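PDB 2X8R: glycosyl hydrolase from Aspergillus fumigatus, which probably acts as a secreted lysozyme, hydrolysing beta-1,4 linkages between N-acetylmuramic acid and N-acetylglucosamine in bacterial peptidoglycan. Local coordinates for residues F18-K22 with G50-L56; Q74-L79 with F122-Y126; N149-D155 with P173-K177; L159-S165 with W179-S185. One frame throughout, in Å; residues are numbered along the deposited sequence. Where two conformers were deposited one is given.

The four contacts illustrate how a barrel of the TIM-like GH25 type is held together layer by layer. Contacts 1 and 2 join helices of the outer layer, their centres 27 Å apart. Contact 4 is a parallel strand pair of the barrel wall, and contact 3 ties together the loops that precede each of those strands. Contacts 3 and 4 alternate along the chain and touch: W176 NE1 lies 3.4 Å from L159 CB. Contacts 2 and 3 also meet, at V123 CG2 and F153 CE1, 4.1 Å apart, whereas contact 1 stands some 23 Å from contact 3, nearest atoms. Contact 4 probably lies nearest the active site, since Q183 bonds D8 on the barrel's inner side.

Contact 1. Residues F18-K22 with G50-L56; sequences FEAAK and GATKAGL
A helix meets the C-terminal end of its neighbour on the outside of the barrel: residues 18-22, in helix 18-23, pack against 50-56, which closes helix 44-53 and leads into strand 57-63. Nearest CA pairs are F18 with A51 (5.8 Å), E19 with A54 (5.3 Å) and K22 with L56 (7.1 Å). F18, with chi1 at m, sends its ring onto the second helix: CD2 lies 3.4 Å from G50 C, and A51 CB makes a CH-pi contact 4.1 Å from the ring centroid. A side chain at G50 would collide with that ring. F18 CB also meets A54 CB at 3.5 Å, and F18 CD1 meets L56 CD1 at 3.6 Å near the ring plane. The second helix ends in a Schellman motif, with L56 N bonded to A51 O and G55 N to T52 O, both 3.1 Å, and G55 at phi 82°, psi 21°. Such neighbouring helices belong to the outer layer of a beta/alpha barrel, and here F18 and L56 both reach F7 on strand 3-9. K22, chi1 t, lays its aliphatic chain along this helix end, with CE 3.4 Å from G55 O and CD 3.6 Å from L56 CD2. No direct hydrogen bond crosses the contact; a water instead donates to E19 OE1 (3.2 Å) and G50 O (2.8 Å).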
loop_
_atom_site.group_PDB
_atom_site.type_symbol
_atom_site.label_atom_id
_atom_site.label_comp_id
_atom_site.label_asym_id
_atom_site.label_seq_id
_atom_site.Cartn_x
_atom_site.Cartn_y
_atom_site.Cartn_z
ATOM N N PHE A 18 -15.976 -8.936 5.988
ATOM C CA PHE A 18 -14.951 -9.674 5.257
ATOM C C PHE A 18 -15.447 -10.999 4.659
ATOM O O PHE A 18 -15.002 -11.390 3.589
ATOM C CB PHE A 18 -13.784 -9.929 6.213
ATOM C CG PHE A 18 -13.113 -8.680 6.656
ATOM C CD1 PHE A 18 -12.192 -8.043 5.817
ATOM C CD2 PHE A 18 -13.387 -8.111 7.918
ATOM C CE1 PHE A 18 -11.559 -6.873 6.223
ATOM C CE2 PHE A 18 -12.758 -6.913 8.330
ATOM C CZ PHE A 18 -11.844 -6.307 7.472
ATOM N N GLU A 19 -16.362 -11.674 5.344
ATOM C CA GLU A 19 -16.906 -12.950 4.874
ATOM C C GLU A 19 -17.609 -12.694 3.544
ATOM O O GLU A 19 -17.413 -13.451 2.590
ATOM C CB GLU A 19 -17.926 -13.504 5.887
ATOM C CG GLU A 19 -17.682 -14.913 6.306
ATOM C CD GLU A 19 -16.427 -15.020 7.112
ATOM O OE1 GLU A 19 -16.014 -13.977 7.660
ATOM O OE2 GLU A 19 -15.839 -16.116 7.207
ATOM N N ALA A 20 -18.421 -11.620 3.507
ATOM C CA ALA A 20 -19.132 -11.230 2.278
ATOM C C ALA A 20 -18.184 -10.864 1.140
ATOM O O ALA A 20 -18.397 -11.251 -0.020
ATOM C CB ALA A 20 -20.092 -10.094 2.534
ATOM N N ALA A 21 -17.135 -10.099 1.462
ATOM C CA ALA A 21 -16.121 -9.771 0.441
ATOM C C ALA A 21 -15.467 -11.030 -0.099
ATOM O O ALA A 21 -15.313 -11.181 -1.317
ATOM C CB ALA A 21 -15.072 -8.848 1.031
ATOM N N LYS A 22 -15.119 -11.955 0.795
ATOM C CA LYS A 22 -14.468 -13.203 0.365
ATOM C C LYS A 22 -15.429 -14.032 -0.535
ATOM O O LYS A 22 -15.030 -14.555 -1.572
ATOM C CB LYS A 22 -13.969 -14.012 1.591
ATOM C CG LYS A 22 -13.198 -15.342 1.235
ATOM C CD LYS A 22 -11.708 -15.202 1.432
ATOM C CE LYS A 22 -10.915 -16.496 1.317
ATOM N NZ LYS A 22 -11.266 -17.234 0.111
ATOM N N GLY A 50 -10.660 -9.208 11.701
ATOM C CA GLY A 50 -11.796 -9.622 10.856
ATOM C C GLY A 50 -11.305 -10.270 9.563
ATOM O O GLY A 50 -11.815 -11.330 9.141
ATOM N N ALA A 51 -10.295 -9.659 8.936
ATOM C CA ALA A 51 -9.757 -10.202 7.701
ATOM C C ALA A 51 -9.125 -11.576 7.928
ATOM O O ALA A 51 -9.269 -12.464 7.116
ATOM C CB ALA A 51 -8.729 -9.223 7.075
ATOM N N THR A 52 -8.458 -11.751 9.061
ATOM C CA THR A 52 -7.765 -12.998 9.334
ATOM C C THR A 52 -8.788 -14.131 9.472
ATOM O O THR A 52 -8.618 -15.199 8.902
ATOM C CB THR A 52 -6.957 -12.902 10.597
ATOM O OG1 THR A 52 -6.043 -11.828 10.479
ATOM C CG2 THR A 52 -6.123 -14.186 10.836
ATOM N N LYS A 53 -9.855 -13.855 10.205
ATOM C CA LYS A 53 -10.839 -14.879 10.527
ATOM C C LYS A 53 -11.570 -15.298 9.259
ATOM O O LYS A 53 -11.960 -16.456 9.108
ATOM C CB LYS A 53 -11.823 -14.347 11.564
ATOM C CG LYS A 53 -11.266 -14.359 12.994
ATOM C CD LYS A 53 -12.336 -13.897 13.948
ATOM C CE LYS A 53 -13.132 -15.054 14.494
ATOM N NZ LYS A 53 -14.153 -14.576 15.489
ATOM N N ALA A 54 -11.766 -14.354 8.351
ATOM C CA ALA A 54 -12.425 -14.614 7.063
ATOM C C ALA A 54 -11.569 -15.359 6.033
ATOM O O ALA A 54 -12.068 -15.723 4.944
ATOM C CB ALA A 54 -12.979 -13.278 6.460
ATOM N N GLY A 55 -10.296 -15.567 6.354
ATOM C CA GLY A 55 -9.375 -16.278 5.464
ATOM C C GLY A 55 -8.777 -15.430 4.358
ATOM O O GLY A 55 -8.291 -15.974 3.378
ATOM N N LEU A 56 -8.763 -14.109 4.499
ATOM C CA LEU A 56 -8.112 -13.267 3.470
ATOM C C LEU A 56 -6.635 -13.130 3.742
ATOM O O LEU A 56 -6.217 -13.159 4.895
ATOM C CB LEU A 56 -8.706 -11.837 3.412
ATOM C CG LEU A 56 -10.190 -11.737 3.048
ATOM C CD1 LEU A 56 -10.779 -10.352 3.369
ATOM C CD2 LEU A 56 -10.301 -11.914 1.583
HETATM O O HOH W 1 -14.454 -12.041 9.695
#

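Contact 2. Residues Q74-L79 with F122-Y126; sequences QAKFFL and FVNEY
Helices 71-79 and 112-130 cross at -44° here, with the axes of their short segments 8.8 Å apart at closest approach. Q74 brings its backbone C to 3.6 Å from F122 CE2, while its amide turns to S69, H62 and R65. A75 is the point of closest backbone approach, its CA 5.2 Å from that of F122; its small CB sits over the F122 ring, 3.9 Å from the centroid, and 3.7 Å from E125 CG. K76 runs extended beside E125, yet K76 NZ and E125 OE2, 4.3 Å apart, fall short of a salt bridge. F78, chi1 t, sets CD2 3.7 Å from F122 CZ and CE2 3.6 Å from Y126 CE1; F122 and Y126 are likewise t. L79, chi1 m, closes the row with CD2 3.6 Å from Y126 CE1. Y126 OH bonds G83 and G94 beyond the contact. An alanine against one phenylalanine ring, flanked by further aromatic contacts and with no interhelical hydrogen bond, makes this apolar packing between successive outer helices of a beta/alpha barrel.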
loop_
_atom_site.group_PDB
_atom_site.type_symbol
_atom_site.label_atom_id
_atom_site.label_comp_id
_atom_site.label_asym_id
_atom_site.label_seq_id
_atom_site.Cartn_x
_atom_site.Cartn_y
_atom_site.Cartn_z
ATOM N N GLN A 74 9.190 6.948 10.116
ATOM C CA GLN A 74 7.845 6.516 9.778
ATOM C C GLN A 74 7.762 5.015 9.510
ATOM O O GLN A 74 6.772 4.386 9.928
ATOM C CB GLN A 74 7.256 7.359 8.661
ATOM C CG GLN A 74 6.769 8.660 9.319
ATOM C CD GLN A 74 6.177 9.646 8.360
ATOM O OE1 GLN A 74 5.291 9.320 7.591
ATOM N NE2 GLN A 74 6.637 10.901 8.446
ATOM N N ALA A 75 8.771 4.452 8.838
ATOM C CA ALA A 75 8.889 3.002 8.707
ATOM C C ALA A 75 8.878 2.292 10.072
ATOM O O ALA A 75 8.174 1.291 10.237
ATOM C CB ALA A 75 10.115 2.603 7.895
ATOM N N LYS A 76 9.675 2.798 11.020
ATOM C CA LYS A 76 9.754 2.169 12.316
ATOM C C LYS A 76 8.408 2.247 13.030
ATOM O O LYS A 76 8.015 1.291 13.686
ATOM C CB LYS A 76 10.803 2.857 13.187
ATOM C CG LYS A 76 12.235 2.513 12.702
ATOM C CD LYS A 76 13.280 3.171 13.564
ATOM C CE LYS A 76 14.618 2.415 13.425
ATOM N NZ LYS A 76 15.829 3.242 13.733
ATOM N N PHE A 77 7.712 3.376 12.902
ATOM C CA PHE A 77 6.439 3.544 13.573
ATOM C C PHE A 77 5.405 2.569 12.980
ATOM O O PHE A 77 4.690 1.859 13.719
ATOM C CB PHE A 77 5.981 4.996 13.449
ATOM C CG PHE A 77 4.618 5.266 14.026
ATOM C CD1 PHE A 77 4.324 4.988 15.379
ATOM C CD2 PHE A 77 3.633 5.848 13.224
ATOM C CE1 PHE A 77 3.031 5.259 15.909
ATOM C CE2 PHE A 77 2.352 6.144 13.740
ATOM C CZ PHE A 77 2.047 5.851 15.096
ATOM N N PHE A 78 5.359 2.529 11.650
ATOM C CA PHE A 78 4.490 1.579 10.925
ATOM C C PHE A 78 4.764 0.125 11.373
ATOM O O PHE A 78 3.830 -0.649 11.670
ATOM C CB PHE A 78 4.722 1.805 9.418
ATOM C CG PHE A 78 4.019 0.841 8.494
ATOM C CD1 PHE A 78 2.635 0.631 8.557
ATOM C CD2 PHE A 78 4.765 0.236 7.458
ATOM C CE1 PHE A 78 1.994 -0.230 7.623
ATOM C CE2 PHE A 78 4.160 -0.591 6.512
ATOM C CZ PHE A 78 2.761 -0.803 6.571
ATOM N N LEU A 79 6.041 -0.246 11.410
ATOM C CA LEU A 79 6.443 -1.613 11.787
ATOM C C LEU A 79 6.009 -2.038 13.183
ATOM O O LEU A 79 5.738 -3.235 13.414
ATOM C CB LEU A 79 7.964 -1.771 11.672
ATOM C CG LEU A 79 8.413 -1.845 10.214
ATOM C CD1 LEU A 79 9.866 -1.499 10.105
ATOM C CD2 LEU A 79 8.148 -3.262 9.725
ATOM N N PHE A 122 12.462 5.295 3.882
ATOM C CA PHE A 122 11.348 4.440 4.308
ATOM C C PHE A 122 11.515 2.993 3.822
ATOM O O PHE A 122 11.448 2.040 4.617
ATOM C CB PHE A 122 10.000 4.987 3.802
ATOM C CG PHE A 122 8.810 4.253 4.387
ATOM C CD1 PHE A 122 8.410 3.004 3.887
ATOM C CD2 PHE A 122 8.136 4.801 5.491
ATOM C CE1 PHE A 122 7.313 2.321 4.451
ATOM C CE2 PHE A 122 7.046 4.140 6.070
ATOM C CZ PHE A 122 6.643 2.852 5.543
ATOM N N VAL A 123 11.704 2.821 2.518
ATOM C CA VAL A 123 11.695 1.465 1.983
ATOM C C VAL A 123 12.911 0.665 2.429
ATOM O O VAL A 123 12.809 -0.532 2.723
ATOM C CB VAL A 123 11.450 1.393 0.430
ATOM C CG1 VAL A 123 10.249 2.230 0.040
ATOM C CG2 VAL A 123 12.696 1.822 -0.360
ATOM N N ASN A 124 14.050 1.333 2.564
ATOM C CA ASN A 124 15.223 0.607 3.063
ATOM C C ASN A 124 15.051 0.156 4.508
ATOM O O ASN A 124 15.449 -0.954 4.853
ATOM C CB ASN A 124 16.448 1.488 2.919
ATOM C CG ASN A 124 16.862 1.640 1.476
ATOM O OD1 ASN A 124 16.439 0.868 0.614
ATOM N ND2 ASN A 124 17.696 2.621 1.202
ATOM N N GLU A 125 14.507 1.029 5.362
ATOM C CA GLU A 125 14.231 0.643 6.748
ATOM C C GLU A 125 13.277 -0.548 6.795
ATOM O O GLU A 125 13.471 -1.498 7.593
ATOM C CB GLU A 125 13.736 1.820 7.613
ATOM C CG GLU A 125 13.411 1.421 9.074
ATOM C CD GLU A 125 14.639 1.000 9.910
ATOM O OE1 GLU A 125 15.778 1.383 9.609
ATOM O OE2 GLU A 125 14.447 0.284 10.895
ATOM N N TYR A 126 12.242 -0.501 5.943
ATOM C CA TYR A 126 11.240 -1.546 5.924
ATOM C C TYR A 126 11.901 -2.882 5.556
ATOM O O TYR A 126 11.673 -3.905 6.192
ATOM C CB TYR A 126 10.054 -1.219 5.002
ATOM C CG TYR A 126 8.932 -2.186 5.227
ATOM C CD1 TYR A 126 7.910 -1.938 6.177
ATOM C CD2 TYR A 126 8.917 -3.391 4.535
ATOM C CE1 TYR A 126 6.887 -2.893 6.399
ATOM C CE2 TYR A 126 7.903 -4.347 4.771
ATOM C CZ TYR A 126 6.908 -4.072 5.700
ATOM O OH TYR A 126 5.939 -4.999 5.970
#

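Contact 3. Residues N149-D155 with P173-K177; sequences NAKGFGD and PGDWK
N149 OD1 accepts G174 N at 2.8 Å, almost linearly, and at the other end the carboxylate of D175, chi1 p, accepts two backbone amides of the facing loop: G152 N bonds OD2 at 2.9 Å, and G154 N makes a weak, bent bond to OD1 at 2.8 Å. Water extends the set, one molecule joining A150 O, F153 N and D175 OD1, another N149 ND2 and G174 O, a third G154 O and K177 N. These bonds hold two irregular segments, with K151 and G174 CA atoms 4.6 Å apart and those of G154 and W176 4.1 Å apart. Residues 173-176 form a type II' turn in which G174 takes phi 58°, psi -144°, and D175 follows at -105°, 19°. The glycines make the closeness possible: a CB on G154 would strike D175 OD1, and one on G174 would strike A150 O. Packing completes the join, as G154 CA stands 3.5 Å from the centroid of the five-membered ring of W176 and F153 CB 3.8 Å from W176 CZ2. Beneath the loops, W143 of helix 140-147 meets both F153 and W176 edge-to-face, F153 stacks on H120 of helix 112-130, and P173 and W176 rest on L159 of strand 159-162.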
loop_
_atom_site.group_PDB
_atom_site.type_symbol
_atom_site.label_atom_id
_atom_site.label_comp_id
_atom_site.label_asym_id
_atom_site.label_seq_id
_atom_site.Cartn_x
_atom_site.Cartn_y
_atom_site.Cartn_z
ATOM N N ASN A 149 9.496 11.698 -11.573
ATOM C CA ASN A 149 9.309 10.357 -12.146
ATOM C C ASN A 149 10.483 9.432 -11.892
ATOM O O ASN A 149 10.984 8.763 -12.794
ATOM C CB ASN A 149 8.988 10.433 -13.645
ATOM C CG ASN A 149 8.309 9.200 -14.143
ATOM O OD1 ASN A 149 7.588 8.533 -13.396
ATOM N ND2 ASN A 149 8.518 8.877 -15.426
ATOM N N ALA A 150 10.922 9.406 -10.643
ATOM C CA ALA A 150 12.176 8.794 -10.285
ATOM C C ALA A 150 12.233 7.293 -10.567
ATOM O O ALA A 150 11.289 6.526 -10.303
ATOM C CB ALA A 150 12.489 9.068 -8.775
ATOM N N LYS A 151 13.378 6.873 -11.091
ATOM C CA LYS A 151 13.711 5.456 -11.237
ATOM C C LYS A 151 14.355 4.973 -9.944
ATOM O O LYS A 151 14.504 5.759 -8.991
ATOM C CB LYS A 151 14.653 5.285 -12.442
ATOM C CG LYS A 151 14.042 5.935 -13.697
ATOM C CD LYS A 151 14.953 5.773 -14.898
ATOM C CE LYS A 151 14.186 6.061 -16.176
ATOM N NZ LYS A 151 15.175 5.912 -17.271
ATOM N N GLY A 152 14.679 3.677 -9.890
ATOM C CA GLY A 152 15.412 3.095 -8.752
ATOM C C GLY A 152 14.580 2.267 -7.796
ATOM O O GLY A 152 15.133 1.613 -6.889
ATOM N N PHE A 153 13.257 2.221 -7.995
ATOM C CA PHE A 153 12.399 1.463 -7.039
ATOM C C PHE A 153 11.696 0.305 -7.719
ATOM O O PHE A 153 11.135 -0.566 -7.039
ATOM C CB PHE A 153 11.306 2.368 -6.441
ATOM C CG PHE A 153 11.842 3.523 -5.622
ATOM C CD1 PHE A 153 12.059 3.361 -4.256
ATOM C CD2 PHE A 153 12.130 4.745 -6.223
ATOM C CE1 PHE A 153 12.583 4.436 -3.467
ATOM C CE2 PHE A 153 12.610 5.825 -5.476
ATOM C CZ PHE A 153 12.868 5.653 -4.072
ATOM N N GLY A 154 11.715 0.309 -9.049
ATOM C CA GLY A 154 10.953 -0.598 -9.870
ATOM C C GLY A 154 11.323 -2.055 -9.787
ATOM O O GLY A 154 10.457 -2.938 -9.892
ATOM N N ASP A 155 12.595 -2.339 -9.597
ATOM C CA ASP A 155 12.971 -3.738 -9.556
ATOM C C ASP A 155 12.864 -4.363 -8.160
ATOM O O ASP A 155 12.998 -5.575 -8.029
ATOM C CB ASP A 155 14.331 -3.992 -10.217
ATOM C CG ASP A 155 15.438 -3.142 -9.649
ATOM O OD1 ASP A 155 15.363 -2.717 -8.478
ATOM O OD2 ASP A 155 16.408 -2.893 -10.410
ATOM N N PRO A 173 4.677 4.570 -13.945
ATOM C CA PRO A 173 5.683 5.526 -13.475
ATOM C C PRO A 173 7.073 4.920 -13.350
ATOM O O PRO A 173 7.256 3.681 -13.326
ATOM C CB PRO A 173 5.159 5.930 -12.095
ATOM C CG PRO A 173 4.390 4.703 -11.639
ATOM C CD PRO A 173 3.711 4.213 -12.889
ATOM N N GLY A 174 8.061 5.805 -13.215
ATOM C CA GLY A 174 9.408 5.346 -12.798
ATOM C C GLY A 174 10.006 4.314 -13.742
ATOM O O GLY A 174 9.799 4.384 -14.960
ATOM N N ASP A 175 10.742 3.355 -13.187
ATOM C CA ASP A 175 11.279 2.237 -13.969
ATOM C C ASP A 175 10.515 0.960 -13.708
ATOM O O ASP A 175 11.000 -0.154 -14.018
ATOM C CB ASP A 175 12.811 2.011 -13.754
ATOM C CG ASP A 175 13.181 1.757 -12.300
ATOM O OD1 ASP A 175 12.278 1.613 -11.458
ATOM O OD2 ASP A 175 14.396 1.693 -11.994
ATOM N N TRP A 176 9.303 1.083 -13.165
ATOM C CA TRP A 176 8.495 -0.142 -13.080
ATOM C C TRP A 176 8.153 -0.757 -14.453
ATOM O O TRP A 176 7.785 -0.063 -15.392
ATOM C CB TRP A 176 7.207 0.088 -12.299
ATOM C CG TRP A 176 7.391 0.093 -10.808
ATOM C CD1 TRP A 176 7.418 -1.008 -9.978
ATOM C CD2 TRP A 176 7.537 1.243 -9.960
ATOM N NE1 TRP A 176 7.594 -0.601 -8.675
ATOM C CE2 TRP A 176 7.648 0.765 -8.632
ATOM C CE3 TRP A 176 7.523 2.637 -10.191
ATOM C CZ2 TRP A 176 7.766 1.625 -7.536
ATOM C CZ3 TRP A 176 7.675 3.501 -9.117
ATOM C CH2 TRP A 176 7.789 2.980 -7.782
ATOM N N LYS A 177 8.238 -2.087 -14.530
ATOM C CA LYS A 177 7.835 -2.798 -15.733
ATOM C C LYS A 177 6.324 -2.695 -15.893
ATOM O O LYS A 177 5.817 -2.438 -16.979
ATOM C CB LYS A 177 8.231 -4.272 -15.591
HETATM O O HOH W 2 7.580 6.242 -16.542
HETATM O O HOH W 3 11.005 3.854 -9.727
HETATM O O HOH W 4 9.259 -3.759 -12.418
#

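Contact 4. Residues L159-S165 with W179-S185; sequences LVLAAYS and WTIWQNS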
loop_
_atom_site.group_PDB
_atom_site.type_symbol
_atom_site.label_atom_id
_atom_site.label_comp_id
_atom_site.label_asym_id
_atom_site.label_seq_id
_atom_site.Cartn_x
_atom_site.Cartn_y
_atom_site.Cartn_z
ATOM N N LEU A 159 4.637 -2.186 -7.268
ATOM C CA LEU A 159 3.892 -0.933 -7.450
ATOM C C LEU A 159 2.389 -1.191 -7.318
ATOM O O LEU A 159 1.869 -2.122 -7.943
ATOM C CB LEU A 159 4.165 -0.340 -8.854
ATOM C CG LEU A 159 3.302 0.857 -9.295
ATOM C CD1 LEU A 159 3.741 2.108 -8.481
ATOM C CD2 LEU A 159 3.568 1.010 -10.791
ATOM N N VAL A 160 1.708 -0.355 -6.533
ATOM C CA VAL A 160 0.278 -0.410 -6.376
ATOM C C VAL A 160 -0.153 0.900 -7.009
ATOM O O VAL A 160 0.097 1.992 -6.456
ATOM C CB VAL A 160 -0.196 -0.478 -4.876
ATOM C CG1 VAL A 160 -1.768 -0.593 -4.809
ATOM C CG2 VAL A 160 0.494 -1.653 -4.161
ATOM N N LEU A 161 -0.799 0.799 -8.165
ATOM C CA LEU A 161 -1.041 1.996 -8.979
ATOM C C LEU A 161 -2.490 2.400 -9.031
ATOM O O LEU A 161 -3.336 1.631 -9.472
ATOM C CB LEU A 161 -0.494 1.761 -10.405
ATOM C CG LEU A 161 -0.515 2.885 -11.440
ATOM C CD1 LEU A 161 0.195 4.138 -10.914
ATOM C CD2 LEU A 161 0.178 2.379 -12.761
ATOM N N ALA A 162 -2.794 3.622 -8.581
ATOM C CA ALA A 162 -4.191 4.063 -8.559
ATOM C C ALA A 162 -4.495 4.798 -9.853
ATOM O O ALA A 162 -3.777 5.747 -10.195
ATOM C CB ALA A 162 -4.490 4.948 -7.344
ATOM N N ALA A 163 -5.529 4.351 -10.560
ATOM C CA ALA A 163 -5.970 4.977 -11.821
ATOM C C ALA A 163 -7.384 4.475 -12.041
ATOM O O ALA A 163 -7.590 3.295 -12.389
ATOM C CB ALA A 163 -5.008 4.622 -13.008
ATOM N N TYR A 164 -8.363 5.355 -11.812
ATOM C CA TYR A 164 -9.754 4.936 -11.757
ATOM C C TYR A 164 -10.371 4.903 -13.159
ATOM O O TYR A 164 -10.582 5.948 -13.809
ATOM C CB TYR A 164 -10.581 5.751 -10.744
ATOM C CG TYR A 164 -10.048 5.734 -9.326
ATOM C CD1 TYR A 164 -9.133 4.745 -8.896
ATOM C CD2 TYR A 164 -10.462 6.678 -8.396
ATOM C CE1 TYR A 164 -8.644 4.762 -7.577
ATOM C CE2 TYR A 164 -9.964 6.714 -7.085
ATOM C CZ TYR A 164 -9.068 5.744 -6.686
ATOM O OH TYR A 164 -8.550 5.751 -5.420
ATOM N N SER A 165 -10.607 3.687 -13.623
ATOM C CA SER A 165 -11.013 3.465 -15.002
ATOM C C SER A 165 -11.469 2.049 -15.243
ATOM O O SER A 165 -11.156 1.135 -14.471
ATOM C CB SER A 165 -9.845 3.729 -15.936
ATOM O OG SER A 165 -10.324 3.686 -17.283
ATOM N N TRP A 179 2.412 -2.669 -13.078
ATOM C CA TRP A 179 1.895 -2.646 -11.711
ATOM C C TRP A 179 1.775 -4.057 -11.191
ATOM O O TRP A 179 1.520 -5.008 -11.960
ATOM C CB TRP A 179 0.519 -1.933 -11.695
ATOM C CG TRP A 179 -0.413 -2.380 -12.828
ATOM C CD1 TRP A 179 -0.468 -1.865 -14.119
ATOM C CD2 TRP A 179 -1.422 -3.410 -12.768
ATOM N NE1 TRP A 179 -1.442 -2.502 -14.823
ATOM C CE2 TRP A 179 -2.047 -3.447 -14.028
ATOM C CE3 TRP A 179 -1.898 -4.249 -11.747
ATOM C CZ2 TRP A 179 -3.096 -4.350 -14.326
ATOM C CZ3 TRP A 179 -2.940 -5.156 -12.032
ATOM C CH2 TRP A 179 -3.530 -5.191 -13.312
ATOM N N THR A 180 1.953 -4.213 -9.881
ATOM C CA THR A 180 1.636 -5.463 -9.179
ATOM C C THR A 180 0.166 -5.468 -8.748
ATOM O O THR A 180 -0.498 -6.470 -8.894
ATOM C CB THR A 180 2.563 -5.683 -7.986
ATOM O OG1 THR A 180 3.927 -5.749 -8.435
ATOM C CG2 THR A 180 2.209 -6.968 -7.215
ATOM N N ILE A 181 -0.326 -4.327 -8.247
ATOM C CA ILE A 181 -1.736 -4.141 -7.881
ATOM C C ILE A 181 -2.237 -2.841 -8.507
ATOM O O ILE A 181 -1.541 -1.830 -8.466
ATOM C CB ILE A 181 -1.918 -3.963 -6.355
ATOM C CG1 ILE A 181 -1.273 -5.103 -5.589
ATOM C CG2 ILE A 181 -3.407 -3.846 -5.986
ATOM C CD1 ILE A 181 -1.831 -6.400 -5.910
ATOM N N TRP A 182 -3.452 -2.866 -9.052
ATOM C CA TRP A 182 -4.058 -1.684 -9.671
ATOM C C TRP A 182 -5.244 -1.319 -8.807
ATOM O O TRP A 182 -6.125 -2.156 -8.596
ATOM C CB TRP A 182 -4.552 -2.108 -11.071
ATOM C CG TRP A 182 -5.470 -1.142 -11.734
ATOM C CD1 TRP A 182 -5.483 0.225 -11.580
ATOM C CD2 TRP A 182 -6.486 -1.451 -12.715
ATOM N NE1 TRP A 182 -6.450 0.782 -12.405
ATOM C CE2 TRP A 182 -7.101 -0.225 -13.075
ATOM C CE3 TRP A 182 -6.971 -2.641 -13.267
ATOM C CZ2 TRP A 182 -8.151 -0.150 -13.996
ATOM C CZ3 TRP A 182 -8.017 -2.575 -14.186
ATOM C CH2 TRP A 182 -8.601 -1.322 -14.545
ATOM N N GLN A 183 -5.243 -0.102 -8.262
ATOM C CA GLN A 183 -6.424 0.356 -7.542
ATOM C C GLN A 183 -7.343 1.006 -8.538
ATOM O O GLN A 183 -7.050 2.088 -9.095
ATOM C CB GLN A 183 -6.046 1.299 -6.397
ATOM C CG GLN A 183 -7.243 1.669 -5.484
ATOM C CD GLN A 183 -6.872 2.756 -4.555
ATOM O OE1 GLN A 183 -6.721 3.913 -4.973
ATOM N NE2 GLN A 183 -6.626 2.396 -3.288
ATOM N N ASN A 184 -8.414 0.278 -8.856
ATOM C CA ASN A 184 -9.196 0.608 -10.025
ATOM C C ASN A 184 -10.425 1.480 -9.745
ATOM O O ASN A 184 -11.023 2.010 -10.691
ATOM C CB ASN A 184 -9.577 -0.668 -10.785
ATOM C CG ASN A 184 -10.552 -1.513 -10.033
ATOM O OD1 ASN A 184 -10.239 -2.040 -8.982
ATOM N ND2 ASN A 184 -11.772 -1.633 -10.562
ATOM N N SER A 185 -10.807 1.614 -8.474
ATOM C CA SER A 185 -11.955 2.440 -8.076
ATOM C C SER A 185 -11.854 2.772 -6.604
ATOM O O SER A 185 -11.298 1.979 -5.830
ATOM C CB SER A 185 -13.282 1.701 -8.326
ATOM O OG SER A 185 -14.403 2.481 -7.911
HETATM O O HOH W 5 5.218 -3.773 -9.737
#
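Across the three bridged pairs of these parallel strands the side chains alternate between the two faces of the sheet. The backbone ladder starts with a shared acceptor: I181 N and T180 N both bond L159 O, at 3.1 and 2.9 Å; then L161 N bonds I181 O at 2.7 Å, Q183 N bonds L161 O at 2.8 Å, and A163 N bonds Q183 O at 3.1 Å. V160, A162, I181 and Q183 share one face. There V160, chi1 t, puts CG1 3.7 Å from I181 CB, while Q183 stretches out, chi1 and chi2 both t, so that its OE1 accepts Y164 OH at 2.6 Å. Y164 reaches it with chi1 m, S185 CA lying over one face of its ring. On the other face lie L161 and W182. W182, chi1 t, lays its indole forward, toward the neighbouring strand's C-terminal end, so NE1 donates to A163 O at 2.8 Å, and L161 CB packs on W179 CB at 4.0 Å. No helix separates the two strands, in keeping with the (beta/alpha)5(beta)3 barrel of GH25, whose later strands follow one another directly. Y137 also donates to Q183 OE1, and Q183 NE2 bonds D8 OD2 from strand 3-9. A buried amide satisfied by two tyrosines and an aspartate implies a fixed polar network on the inner side of the barrel wall, consistent with a place beside the catalytic pocket.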